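Local coordinates for protein ORF10 (Moritella marina, PDB 6RIW) that forms the ketosynthase-chain length factor didomain of a polyunsaturated fatty acid synthase and probably condenses acyl groups carried on acyl carrier protein, at residues 41-45 with 46-50; 132-135 with 136-140; 229-232 with 233-237; 617-620 with 621-625; 917-920 with 921-925. One frame throughout, in Å; residues are numbered along the deposited sequence.

The five contacts follow one another along the chain, each a local arrangement within a continuous stretch. Contacts 1, 2 and 3 belong to the first ketosynthase-like range, on the loop after helix 38-41, helix 129-148 and helix 228-237; contact 4 sits on helix 614-628 of the second such range, and contact 5 on helix 917-922. In space they form two pairs with centres about 12 Å apart: contact 1 packs on contact 3, and contact 4 on contact 5, while contact 2 touches contact 5 through V140 and I917. Contacts 1 and 4, from different halves, have centres about 17 Å apart. Contacts 1 to 4 thus link the two halves, and contact 5 packs on helix 129-148.

Contact 1. Residues 41-45 with 46-50; sequences MGVDP and AKYTA
The backbone from D44 to T49 coils through two overlapping turns, with K47 N bonded to D44 O at 3.1 Å and Y48 N to P45 O at 2.9 Å. The side chain of D44 tightens the first of them. Its CG lies trans to the backbone N (chi1 173°), which carries the carboxylate forward over the turn, and OD1 takes the N-H of A46 at 3.0 Å from above the carboxylate plane. The bond is bent, 144° at the hydrogen. P45 O accepts a second bond: T49 OG1 donates to it at 2.8 Å, and this hydroxyl and Y48 N arrive from opposite faces of the carbonyl plane. The side chains of V43 and Y48 cross at about a right angle, V43 CG2 3.6 Å from Y48 CE1, while D44 O approaches the edge of the Y48 ring in its plane, 3.8 Å from CD1. K47 bends at its second torsion and leads away to a salt bridge with E602. Y48 OH is hydrogen-bonded to T599 OG1, so both side chains reach helix 597-608, which belongs to the second ketosynthase-like range. The arrangement illustrates how an Asx turn, made by D44 OD1 and A46 N, can be combined with a short 3-10 segment, here in a loop of the ketosynthase half that packs against the other half of the didomain.

Contact 2. Residues 132-135 with 136-140; sequences LFMP and LYHQV
F133 and M134 lie just before a proline kink in helix 129-148, and Y137 and H138 fold back against them one turn later. P135 has no N-H to give to the preceding turn; the helix carries on across it through H138 N to M134 O at 3.1 Å. On the tight side one sulfur meets two aromatic rings. Bent at its second torsion (chi2 -42°), the M134 chain brings SD to the edge of the Y137 ring, 4.1 Å from CE2, in a Met-aromatic contact. The same sulfur stands obliquely to the imidazole of H138, 4.9 Å from the ring centroid, as M134 and H138 run side by side. F133 O lies over one face of the Y137 ring, 3.7 Å above its plane and shifted toward the rim. L136 belongs to this buried side too, its CD1 at the edge of the F133 ring, 4.2 Å from F133 CD1. The phenol and imidazole are held at their far ends as well, Y137 OH by E700 and H138 NE2 by G593, which ties this ketosynthase helix to helices 589-595 and 699-706. Q139, partly exposed, stands on the more open side, where its OE1 turns to N143 further along the helix. At its base, Q139 CB rests 3.3 Å from P135 O.

Contact 3. Residues 229-232 with 233-237; sequences MFVN and MGFSI
Helix 228-237 reaches its last turns here, where S236 folds back on N232, F235 lies along V231 and M233 follows M229 one turn on. The hydroxyl of S236 donates to N232 O at 2.8 Å, as does the S236 backbone N at 2.9 Å, one on each side of the plane of that carbonyl. With its OG on the backbone-N side (chi1 -63°), S236 thus turns a polar group back onto its own helix; a weak further bond joins OG to Y59 N. V231 and F235 point the same way, and V231 CG1 rests 3.8 Å from CE2 of the F235 ring. This apolar flank of the ketosynthase helix faces A259 on strand 259-270, whereas another is built from methionines. M233 CG comes to 3.1 Å from M229 O, and the two CG atoms, of M229 and M233, stand 4.2 Å apart. M229 continues onto M41 and V43, and M233 onto Y591 and V595 of helix 589-595. Between these flanks G234 adds no side chain; its N bonds to F230 O at 3.2 Å, a carbonyl that also receives the hydroxyl of Y637.

Contact 4. Residues 617-620 with 621-625; sequences REEL and TNIAK
T621 grips the carbonyl of R617 twice, one turn back along helix 614-628, in the half of the didomain that carries the second ketosynthase-like range. The hydroxyl OG1 donates to R617 O at 2.7 Å and the backbone N of T621 to the same oxygen at 2.9 Å, so that the two donors straddle the plane of the acceptor. The hydroxyl can do so because it sits beside its own backbone N (chi1 -57°), which leaves CG2 on the far side from that N. The side chains of R617 and T621 run alongside one another, the aliphatic CG of the arginine 4.2 Å from OG1. On another, more polar flank, the side chains of E619 and N622 are joined through a water. The water donates to E619 OE1 at 2.7 Å and accepts from N622 ND2 at 2.9 Å, so it spans a carboxylate and an amide three residues apart. Near that carboxylate the tip of I623 crosses the glutamate chain: CD1 lies 4.2 Å from both E619 CG and E619 OE2, and I623 CG1 lies 3.2 Å from E619 O. Further out, E619 OE2 is hydrogen-bonded to S926; with the water on OE1 this probably limits rotation of the carboxylate. L620 and T621 pack on I601 of helix 597-608, and L620 also on L145 of helix 129-148. K625, one turn beyond T621, joins this helix to a loop of the first half, its NZ forming a salt bridge with OD2 of D56.

Contact 5. Residues 917-920 with 921-925; sequences ISNA and IVNSA
Two isoleucines share one torsional choice that sets them in line: in I917 (chi1 -59°) and I921 (chi1 -63°) CG1 stands opposite the carbonyl carbon and CG2 opposite the backbone N. The side chains therefore run side by side, pointing the same way, and I917 CG2 reaches 4.1 Å from I921 CD1. I921 CD1 also lies 3.6 Å from I917 O. The backbone here is less firmly tied: I921 N has only weak bonds, to I917 O and to S918 O, shared between an alpha-helical and a 3-10 partner. V922 restores the pattern, its N donating to S918 O at 2.8 Å in a nearly straight bond of 178°. Its CG2 crowds the same oxygen at 3.1 Å, while CG1 lies 3.8 Å from S918 OG. This is helix 917-922, a short one whose buried face packs on helix 129-148: I917 meets V140, and I921 meets A144 and L145. N923 is the first residue to leave the helical backbone, yet its N still bonds to N919 O at 3.0 Å. The next turn closes between S924 N and I921 O, 3.1 Å apart. S924 CB lies 3.8 Å from A920 O, and its OG accepts a hydrogen bond from S926 N. On the outer side, N919 and N923 stand one turn apart, CB of the first facing ND2 of the second.

Contact 1. Residues 41-45 with 46-50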
loop_
_atom_site.group_PDB
_atom_site.type_symbol
_atom_site.label_atom_id
_atom_site.label_comp_id
_atom_site.label_asym_id
_atom_site.label_seq_id
_atom_site.Cartn_x
_atom_site.Cartn_y
_atom_site.Cartn_z
ATOM N N MET A 41 7.319 -20.570 -0.376
ATOM C CA MET A 41 7.295 -20.385 1.072
ATOM C C MET A 41 8.668 -20.219 1.704
ATOM O O MET A 41 8.731 -19.790 2.862
ATOM C CB MET A 41 6.588 -21.566 1.754
ATOM C CG MET A 41 5.160 -21.820 1.262
ATOM S SD MET A 41 4.063 -20.447 1.725
ATOM C CE MET A 41 2.514 -20.951 0.916
ATOM N N GLY A 42 9.758 -20.546 0.995
ATOM C CA GLY A 42 11.103 -20.507 1.562
ATOM C C GLY A 42 11.347 -21.558 2.625
ATOM O O GLY A 42 12.395 -21.531 3.299
ATOM N N VAL A 43 10.381 -22.452 2.812
ATOM C CA VAL A 43 10.417 -23.562 3.763
ATOM C C VAL A 43 9.612 -24.695 3.136
ATOM O O VAL A 43 8.872 -24.491 2.172
ATOM C CB VAL A 43 9.789 -23.197 5.128
ATOM C CG1 VAL A 43 10.604 -22.128 5.865
ATOM C CG2 VAL A 43 8.355 -22.731 4.899
ATOM N N ASP A 44 9.733 -25.892 3.697
ATOM C CA ASP A 44 8.887 -27.018 3.290
ATOM C C ASP A 44 7.447 -26.738 3.703
ATOM O O ASP A 44 7.173 -26.665 4.910
ATOM C CB ASP A 44 9.419 -28.306 3.935
ATOM C CG ASP A 44 8.514 -29.532 3.708
ATOM O OD1 ASP A 44 7.497 -29.447 2.988
ATOM O OD2 ASP A 44 8.853 -30.609 4.262
ATOM N N PRO A 45 6.508 -26.563 2.760
ATOM C CA PRO A 45 5.134 -26.189 3.152
ATOM C C PRO A 45 4.448 -27.216 4.042
ATOM O O PRO A 45 3.612 -26.842 4.875
ATOM C CB PRO A 45 4.411 -26.048 1.801
ATOM C CG PRO A 45 5.519 -25.768 0.814
ATOM C CD PRO A 45 6.682 -26.575 1.295
ATOM N N ALA A 46 4.785 -28.501 3.902
ATOM C CA ALA A 46 4.141 -29.527 4.721
ATOM C C ALA A 46 4.389 -29.311 6.210
ATOM O O ALA A 46 3.537 -29.661 7.032
ATOM C CB ALA A 46 4.627 -30.920 4.301
ATOM N N LYS A 47 5.546 -28.742 6.580
ATOM C CA LYS A 47 5.833 -28.451 7.988
ATOM C C LYS A 47 4.913 -27.382 8.569
ATOM O O LYS A 47 4.869 -27.218 9.794
ATOM C CB LYS A 47 7.287 -27.997 8.154
ATOM C CG LYS A 47 8.310 -29.081 7.879
ATOM C CD LYS A 47 8.542 -29.927 9.124
ATOM C CE LYS A 47 9.450 -31.122 8.831
ATOM N NZ LYS A 47 9.512 -32.037 10.008
ATOM N N TYR A 48 4.228 -26.619 7.722
ATOM C CA TYR A 48 3.366 -25.534 8.175
ATOM C C TYR A 48 1.905 -25.800 7.853
ATOM O O TYR A 48 1.071 -24.900 8.027
ATOM C CB TYR A 48 3.828 -24.202 7.557
ATOM C CG TYR A 48 5.140 -23.753 8.154
ATOM C CD1 TYR A 48 6.347 -24.194 7.631
ATOM C CD2 TYR A 48 5.169 -22.938 9.290
ATOM C CE1 TYR A 48 7.556 -23.809 8.198
ATOM C CE2 TYR A 48 6.383 -22.558 9.882
ATOM C CZ TYR A 48 7.570 -22.997 9.320
ATOM O OH TYR A 48 8.791 -22.621 9.859
ATOM N N THR A 49 1.579 -27.006 7.381
ATOM C CA THR A 49 0.225 -27.365 6.969
ATOM C C THR A 49 -0.431 -28.210 8.056
ATOM O O THR A 49 0.162 -29.180 8.544
ATOM C CB THR A 49 0.242 -28.137 5.641
ATOM O OG1 THR A 49 0.891 -27.356 4.616
ATOM C CG2 THR A 49 -1.179 -28.468 5.180
ATOM N N ALA A 50 -1.650 -27.837 8.440
ATOM C CA ALA A 50 -2.432 -28.645 9.369
ATOM C C ALA A 50 -3.915 -28.463 9.073
ATOM O O ALA A 50 -4.294 -28.235 7.921
ATOM C CB ALA A 50 -2.104 -28.266 10.811
#

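Contact 2. Residues 132-135 with 136-140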
loop_
_atom_site.group_PDB
_atom_site.type_symbol
_atom_site.label_atom_id
_atom_site.label_comp_id
_atom_site.label_asym_id
_atom_site.label_seq_id
_atom_site.Cartn_x
_atom_site.Cartn_y
_atom_site.Cartn_z
ATOM N N LEU A 132 15.867 -8.668 5.369
ATOM C CA LEU A 132 16.442 -7.486 5.999
ATOM C C LEU A 132 16.094 -7.353 7.474
ATOM O O LEU A 132 16.751 -6.571 8.162
ATOM C CB LEU A 132 15.984 -6.217 5.257
ATOM C CG LEU A 132 16.461 -6.104 3.798
ATOM C CD1 LEU A 132 15.659 -5.053 3.027
ATOM C CD2 LEU A 132 17.924 -5.763 3.740
ATOM N N PHE A 133 15.100 -8.087 7.984
ATOM C CA PHE A 133 14.629 -7.844 9.346
ATOM C C PHE A 133 14.643 -9.082 10.235
ATOM O O PHE A 133 14.833 -8.956 11.444
ATOM C CB PHE A 133 13.227 -7.237 9.304
ATOM C CG PHE A 133 13.188 -5.963 8.522
ATOM C CD1 PHE A 133 13.895 -4.847 8.985
ATOM C CD2 PHE A 133 12.524 -5.890 7.300
ATOM C CE1 PHE A 133 13.907 -3.668 8.237
ATOM C CE2 PHE A 133 12.510 -4.724 6.557
ATOM C CZ PHE A 133 13.204 -3.607 7.007
ATOM N N MET A 134 14.440 -10.267 9.668
ATOM C CA MET A 134 14.429 -11.476 10.495
ATOM C C MET A 134 15.644 -11.605 11.413
ATOM O O MET A 134 15.471 -12.065 12.556
ATOM C CB MET A 134 14.339 -12.728 9.604
ATOM C CG MET A 134 13.019 -12.989 8.932
ATOM S SD MET A 134 11.533 -12.717 9.939
ATOM C CE MET A 134 10.354 -12.355 8.631
ATOM N N PRO A 135 16.869 -11.274 10.996
ATOM C CA PRO A 135 18.006 -11.479 11.904
ATOM C C PRO A 135 17.924 -10.647 13.173
ATOM O O PRO A 135 18.522 -11.039 14.172
ATOM C CB PRO A 135 19.219 -11.079 11.053
ATOM C CG PRO A 135 18.785 -11.272 9.659
ATOM C CD PRO A 135 17.329 -10.838 9.660
ATOM N N LEU A 136 17.212 -9.512 13.164
ATOM C CA LEU A 136 16.997 -8.767 14.407
ATOM C C LEU A 136 16.354 -9.661 15.464
ATOM O O LEU A 136 16.890 -9.830 16.562
ATOM C CB LEU A 136 16.095 -7.557 14.162
ATOM C CG LEU A 136 16.606 -6.448 13.239
ATOM C CD1 LEU A 136 15.442 -5.527 12.806
ATOM C CD2 LEU A 136 17.685 -5.676 13.981
ATOM N N TYR A 137 15.183 -10.220 15.150
ATOM C CA TYR A 137 14.454 -10.999 16.152
ATOM C C TYR A 137 15.187 -12.286 16.477
ATOM O O TYR A 137 15.188 -12.733 17.635
ATOM C CB TYR A 137 13.046 -11.335 15.672
ATOM C CG TYR A 137 12.452 -10.286 14.768
ATOM C CD1 TYR A 137 12.365 -8.959 15.201
ATOM C CD2 TYR A 137 11.973 -10.624 13.488
ATOM C CE1 TYR A 137 11.848 -7.975 14.375
ATOM C CE2 TYR A 137 11.436 -9.660 12.654
ATOM C CZ TYR A 137 11.362 -8.340 13.110
ATOM O OH TYR A 137 10.847 -7.364 12.290
ATOM N N HIS A 138 15.780 -12.918 15.468
ATOM C CA HIS A 138 16.297 -14.269 15.669
ATOM C C HIS A 138 17.657 -14.265 16.350
ATOM O O HIS A 138 17.972 -15.211 17.081
ATOM C CB HIS A 138 16.301 -15.019 14.322
ATOM C CG HIS A 138 14.916 -15.258 13.797
ATOM N ND1 HIS A 138 14.626 -15.408 12.454
ATOM C CD2 HIS A 138 13.729 -15.346 14.449
ATOM C CE1 HIS A 138 13.323 -15.600 12.310
ATOM N NE2 HIS A 138 12.758 -15.564 13.507
ATOM N N GLN A 139 18.438 -13.191 16.215
ATOM C CA GLN A 139 19.627 -13.087 17.055
ATOM C C GLN A 139 19.234 -13.004 18.521
ATOM O O GLN A 139 19.881 -13.613 19.385
ATOM C CB GLN A 139 20.477 -11.867 16.670
ATOM C CG GLN A 139 21.805 -11.766 17.491
ATOM C CD GLN A 139 22.816 -12.847 17.110
ATOM O OE1 GLN A 139 23.575 -13.353 17.955
ATOM N NE2 GLN A 139 22.823 -13.214 15.838
ATOM N N VAL A 140 18.186 -12.230 18.827
ATOM C CA VAL A 140 17.764 -12.105 20.216
ATOM C C VAL A 140 17.229 -13.441 20.726
ATOM O O VAL A 140 17.571 -13.864 21.833
ATOM C CB VAL A 140 16.730 -10.975 20.380
ATOM C CG1 VAL A 140 16.282 -10.870 21.849
ATOM C CG2 VAL A 140 17.318 -9.647 19.918
#

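Contact 3. Residues 229-232 with 233-237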
loop_
_atom_site.group_PDB
_atom_site.type_symbol
_atom_site.label_atom_id
_atom_site.label_comp_id
_atom_site.label_asym_id
_atom_site.label_seq_id
_atom_site.Cartn_x
_atom_site.Cartn_y
_atom_site.Cartn_z
ATOM N N MET A 229 3.756 -17.059 2.539
ATOM C CA MET A 229 3.468 -17.547 3.885
ATOM C C MET A 229 2.630 -16.541 4.661
ATOM O O MET A 229 1.702 -16.925 5.388
ATOM C CB MET A 229 4.759 -17.859 4.645
ATOM C CG MET A 229 4.482 -18.358 6.058
ATOM S SD MET A 229 5.956 -18.529 7.081
ATOM C CE MET A 229 6.741 -19.881 6.217
ATOM N N PHE A 230 2.928 -15.247 4.501
ATOM C CA PHE A 230 2.142 -14.204 5.151
ATOM C C PHE A 230 0.717 -14.192 4.626
ATOM O O PHE A 230 -0.240 -14.062 5.406
ATOM C CB PHE A 230 2.807 -12.845 4.915
ATOM C CG PHE A 230 2.222 -11.719 5.733
ATOM C CD1 PHE A 230 1.153 -10.972 5.255
ATOM C CD2 PHE A 230 2.767 -11.397 6.968
ATOM C CE1 PHE A 230 0.608 -9.926 6.012
ATOM C CE2 PHE A 230 2.249 -10.355 7.732
ATOM C CZ PHE A 230 1.161 -9.622 7.252
ATOM N N VAL A 231 0.557 -14.358 3.302
ATOM C CA VAL A 231 -0.769 -14.357 2.685
ATOM C C VAL A 231 -1.584 -15.559 3.151
ATOM O O VAL A 231 -2.776 -15.449 3.490
ATOM C CB VAL A 231 -0.635 -14.350 1.154
ATOM C CG1 VAL A 231 -1.993 -14.604 0.507
ATOM C CG2 VAL A 231 -0.032 -13.023 0.693
ATOM N N ASN A 232 -0.974 -16.734 3.125
ATOM C CA ASN A 232 -1.745 -17.942 3.381
ATOM C C ASN A 232 -2.063 -18.103 4.861
ATOM O O ASN A 232 -3.121 -18.640 5.213
ATOM C CB ASN A 232 -0.982 -19.155 2.841
ATOM C CG ASN A 232 -1.080 -19.276 1.329
ATOM O OD1 ASN A 232 -1.170 -18.268 0.600
ATOM N ND2 ASN A 232 -1.101 -20.514 0.841
ATOM N N MET A 233 -1.169 -17.663 5.746
ATOM C CA MET A 233 -1.523 -17.604 7.160
ATOM C C MET A 233 -2.715 -16.685 7.385
ATOM O O MET A 233 -3.598 -16.982 8.203
ATOM C CB MET A 233 -0.322 -17.140 7.994
ATOM C CG MET A 233 0.794 -18.163 8.089
ATOM S SD MET A 233 0.296 -19.700 8.927
ATOM C CE MET A 233 1.757 -20.715 8.642
ATOM N N GLY A 234 -2.776 -15.572 6.650
ATOM C CA GLY A 234 -3.909 -14.671 6.791
ATOM C C GLY A 234 -5.219 -15.304 6.354
ATOM O O GLY A 234 -6.216 -15.274 7.082
ATOM N N PHE A 235 -5.246 -15.870 5.155
ATOM C CA PHE A 235 -6.496 -16.477 4.709
ATOM C C PHE A 235 -6.853 -17.708 5.539
ATOM O O PHE A 235 -8.037 -18.064 5.635
ATOM C CB PHE A 235 -6.411 -16.818 3.216
ATOM C CG PHE A 235 -6.577 -15.615 2.322
ATOM C CD1 PHE A 235 -7.691 -14.791 2.449
ATOM C CD2 PHE A 235 -5.603 -15.282 1.398
ATOM C CE1 PHE A 235 -7.844 -13.663 1.646
ATOM C CE2 PHE A 235 -5.745 -14.157 0.593
ATOM C CZ PHE A 235 -6.864 -13.350 0.711
ATOM N N SER A 236 -5.866 -18.352 6.166
ATOM C CA SER A 236 -6.197 -19.425 7.095
ATOM C C SER A 236 -6.867 -18.886 8.358
ATOM O O SER A 236 -7.861 -19.463 8.819
ATOM C CB SER A 236 -4.953 -20.244 7.436
ATOM O OG SER A 236 -4.471 -20.854 6.254
ATOM N N ILE A 237 -6.363 -17.780 8.930
ATOM C CA ILE A 237 -7.006 -17.272 10.149
ATOM C C ILE A 237 -8.364 -16.654 9.825
ATOM O O ILE A 237 -9.284 -16.684 10.655
ATOM C CB ILE A 237 -6.097 -16.285 10.917
ATOM C CG1 ILE A 237 -6.684 -15.972 12.300
ATOM C CG2 ILE A 237 -5.910 -15.013 10.184
ATOM C CD1 ILE A 237 -6.569 -17.153 13.287
#

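Contact 4. Residues 617-620 with 621-625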
loop_
_atom_site.group_PDB
_atom_site.type_symbol
_atom_site.label_atom_id
_atom_site.label_comp_id
_atom_site.label_asym_id
_atom_site.label_seq_id
_atom_site.Cartn_x
_atom_site.Cartn_y
_atom_site.Cartn_z
ATOM N N ARG A 617 9.863 -30.463 22.428
ATOM C CA ARG A 617 10.215 -29.574 21.324
ATOM C C ARG A 617 9.108 -28.560 21.063
ATOM O O ARG A 617 9.383 -27.388 20.771
ATOM C CB ARG A 617 10.497 -30.406 20.064
ATOM C CG ARG A 617 10.703 -29.595 18.794
ATOM C CD ARG A 617 11.161 -30.478 17.639
ATOM N NE ARG A 617 10.032 -31.088 16.947
ATOM C CZ ARG A 617 9.843 -32.400 16.836
ATOM N NH1 ARG A 617 10.714 -33.248 17.375
ATOM N NH2 ARG A 617 8.777 -32.866 16.186
ATOM N N GLU A 618 7.845 -28.987 21.165
ATOM C CA GLU A 618 6.740 -28.049 20.958
ATOM C C GLU A 618 6.693 -27.000 22.054
ATOM O O GLU A 618 6.476 -25.813 21.771
ATOM C CB GLU A 618 5.411 -28.792 20.877
ATOM C CG GLU A 618 5.294 -29.602 19.585
ATOM C CD GLU A 618 3.977 -30.337 19.458
ATOM O OE1 GLU A 618 3.286 -30.492 20.491
ATOM O OE2 GLU A 618 3.647 -30.773 18.329
ATOM N N GLU A 619 6.917 -27.414 23.301
ATOM C CA GLU A 619 6.953 -26.467 24.408
ATOM C C GLU A 619 8.105 -25.476 24.268
ATOM O O GLU A 619 7.926 -24.281 24.503
ATOM C CB GLU A 619 7.072 -27.215 25.730
ATOM C CG GLU A 619 7.225 -26.299 26.930
ATOM C CD GLU A 619 5.905 -25.648 27.328
ATOM O OE1 GLU A 619 4.855 -26.019 26.742
ATOM O OE2 GLU A 619 5.916 -24.780 28.234
ATOM N N LEU A 620 9.301 -25.955 23.924
ATOM C CA LEU A 620 10.420 -25.047 23.697
ATOM C C LEU A 620 10.115 -24.072 22.561
ATOM O O LEU A 620 10.405 -22.868 22.660
ATOM C CB LEU A 620 11.676 -25.853 23.378
ATOM C CG LEU A 620 12.946 -25.045 23.117
ATOM C CD1 LEU A 620 13.367 -24.295 24.353
ATOM C CD2 LEU A 620 14.038 -25.994 22.670
ATOM N N THR A 621 9.561 -24.588 21.464
ATOM C CA THR A 621 9.203 -23.740 20.328
ATOM C C THR A 621 8.167 -22.697 20.735
ATOM O O THR A 621 8.291 -21.522 20.379
ATOM C CB THR A 621 8.691 -24.603 19.173
ATOM O OG1 THR A 621 9.702 -25.566 18.817
ATOM C CG2 THR A 621 8.414 -23.742 17.957
ATOM N N ASN A 622 7.172 -23.094 21.524
ATOM C CA ASN A 622 6.128 -22.153 21.937
ATOM C C ASN A 622 6.679 -21.038 22.820
ATOM O O ASN A 622 6.224 -19.888 22.733
ATOM C CB ASN A 622 5.019 -22.905 22.665
ATOM C CG ASN A 622 4.117 -23.655 21.718
ATOM O OD1 ASN A 622 4.073 -23.354 20.519
ATOM N ND2 ASN A 622 3.397 -24.647 22.238
ATOM N N ILE A 623 7.651 -21.355 23.676
ATOM C CA ILE A 623 8.254 -20.335 24.530
ATOM C C ILE A 623 8.972 -19.291 23.683
ATOM O O ILE A 623 8.828 -18.083 23.903
ATOM C CB ILE A 623 9.215 -20.973 25.543
ATOM C CG1 ILE A 623 8.467 -21.872 26.535
ATOM C CG2 ILE A 623 9.998 -19.889 26.306
ATOM C CD1 ILE A 623 9.439 -22.757 27.301
ATOM N N ALA A 624 9.774 -19.750 22.720
ATOM C CA ALA A 624 10.481 -18.831 21.824
ATOM C C ALA A 624 9.502 -18.012 20.986
ATOM O O ALA A 624 9.680 -16.798 20.837
ATOM C CB ALA A 624 11.439 -19.613 20.918
ATOM N N LYS A 625 8.476 -18.663 20.424
ATOM C CA LYS A 625 7.489 -17.964 19.598
ATOM C C LYS A 625 6.809 -16.843 20.376
ATOM O O LYS A 625 6.647 -15.717 19.873
ATOM C CB LYS A 625 6.439 -18.953 19.097
ATOM C CG LYS A 625 6.898 -19.850 17.937
ATOM C CD LYS A 625 5.734 -20.743 17.549
ATOM C CE LYS A 625 5.986 -21.447 16.207
ATOM N NZ LYS A 625 4.973 -22.526 15.997
HETATM O O HOH W 1 3.283 -24.505 25.163
#

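Contact 5. Residues 917-920 with 921-925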
loop_
_atom_site.group_PDB
_atom_site.type_symbol
_atom_site.label_atom_id
_atom_site.label_comp_id
_atom_site.label_asym_id
_atom_site.label_seq_id
_atom_site.Cartn_x
_atom_site.Cartn_y
_atom_site.Cartn_z
ATOM N N ILE A 917 11.448 -9.527 24.235
ATOM C CA ILE A 917 11.696 -10.868 23.698
ATOM C C ILE A 917 12.585 -11.685 24.639
ATOM O O ILE A 917 12.269 -12.836 24.974
ATOM C CB ILE A 917 12.321 -10.788 22.292
ATOM C CG1 ILE A 917 11.410 -10.037 21.304
ATOM C CG2 ILE A 917 12.612 -12.207 21.762
ATOM C CD1 ILE A 917 12.135 -9.682 19.994
ATOM N N SER A 918 13.737 -11.136 25.031
ATOM C CA SER A 918 14.683 -11.931 25.801
ATOM C C SER A 918 14.100 -12.302 27.161
ATOM O O SER A 918 14.154 -13.467 27.574
ATOM C CB SER A 918 15.998 -11.183 25.959
ATOM O OG SER A 918 16.924 -11.971 26.691
ATOM N N ASN A 919 13.505 -11.324 27.855
ATOM C CA ASN A 919 12.933 -11.599 29.171
ATOM C C ASN A 919 11.868 -12.683 29.101
ATOM O O ASN A 919 11.761 -13.515 30.013
ATOM C CB ASN A 919 12.324 -10.321 29.762
ATOM C CG ASN A 919 13.366 -9.358 30.275
ATOM O OD1 ASN A 919 14.569 -9.655 30.283
ATOM N ND2 ASN A 919 12.912 -8.189 30.716
ATOM N N ALA A 920 11.023 -12.645 28.061
ATOM C CA ALA A 920 9.950 -13.619 27.927
ATOM C C ALA A 920 10.489 -15.035 27.790
ATOM O O ALA A 920 9.834 -15.987 28.211
ATOM C CB ALA A 920 9.064 -13.287 26.727
ATOM N N ILE A 921 11.663 -15.194 27.203
ATOM C CA ILE A 921 12.272 -16.513 27.071
ATOM C C ILE A 921 13.100 -16.871 28.306
ATOM O O ILE A 921 12.880 -17.921 28.921
ATOM C CB ILE A 921 13.109 -16.547 25.767
ATOM C CG1 ILE A 921 12.184 -16.360 24.561
ATOM C CG2 ILE A 921 13.913 -17.838 25.654
ATOM C CD1 ILE A 921 12.912 -15.984 23.254
ATOM N N VAL A 922 14.024 -15.990 28.719
ATOM C CA VAL A 922 14.961 -16.331 29.791
ATOM C C VAL A 922 14.244 -16.474 31.128
ATOM O O VAL A 922 14.683 -17.246 31.985
ATOM C CB VAL A 922 16.121 -15.315 29.913
ATOM C CG1 VAL A 922 16.966 -15.252 28.636
ATOM C CG2 VAL A 922 15.614 -13.958 30.314
ATOM N N ASN A 923 13.143 -15.757 31.347
ATOM C CA ASN A 923 12.426 -15.875 32.610
ATOM C C ASN A 923 11.164 -16.703 32.475
ATOM O O ASN A 923 10.263 -16.579 33.307
ATOM C CB ASN A 923 12.078 -14.497 33.177
ATOM C CG ASN A 923 13.308 -13.659 33.471
ATOM O OD1 ASN A 923 14.373 -14.184 33.814
ATOM N ND2 ASN A 923 13.172 -12.350 33.325
ATOM N N SER A 924 11.082 -17.549 31.452
ATOM C CA SER A 924 9.875 -18.337 31.243
ATOM C C SER A 924 9.570 -19.167 32.480
ATOM O O SER A 924 10.475 -19.716 33.114
ATOM C CB SER A 924 10.033 -19.261 30.039
ATOM O OG SER A 924 9.043 -20.267 30.069
ATOM N N ALA A 925 8.284 -19.236 32.823
ATOM C CA ALA A 925 7.798 -20.006 33.961
ATOM C C ALA A 925 7.367 -21.422 33.571
ATOM O O ALA A 925 6.700 -22.096 34.362
ATOM C CB ALA A 925 6.640 -19.264 34.637
#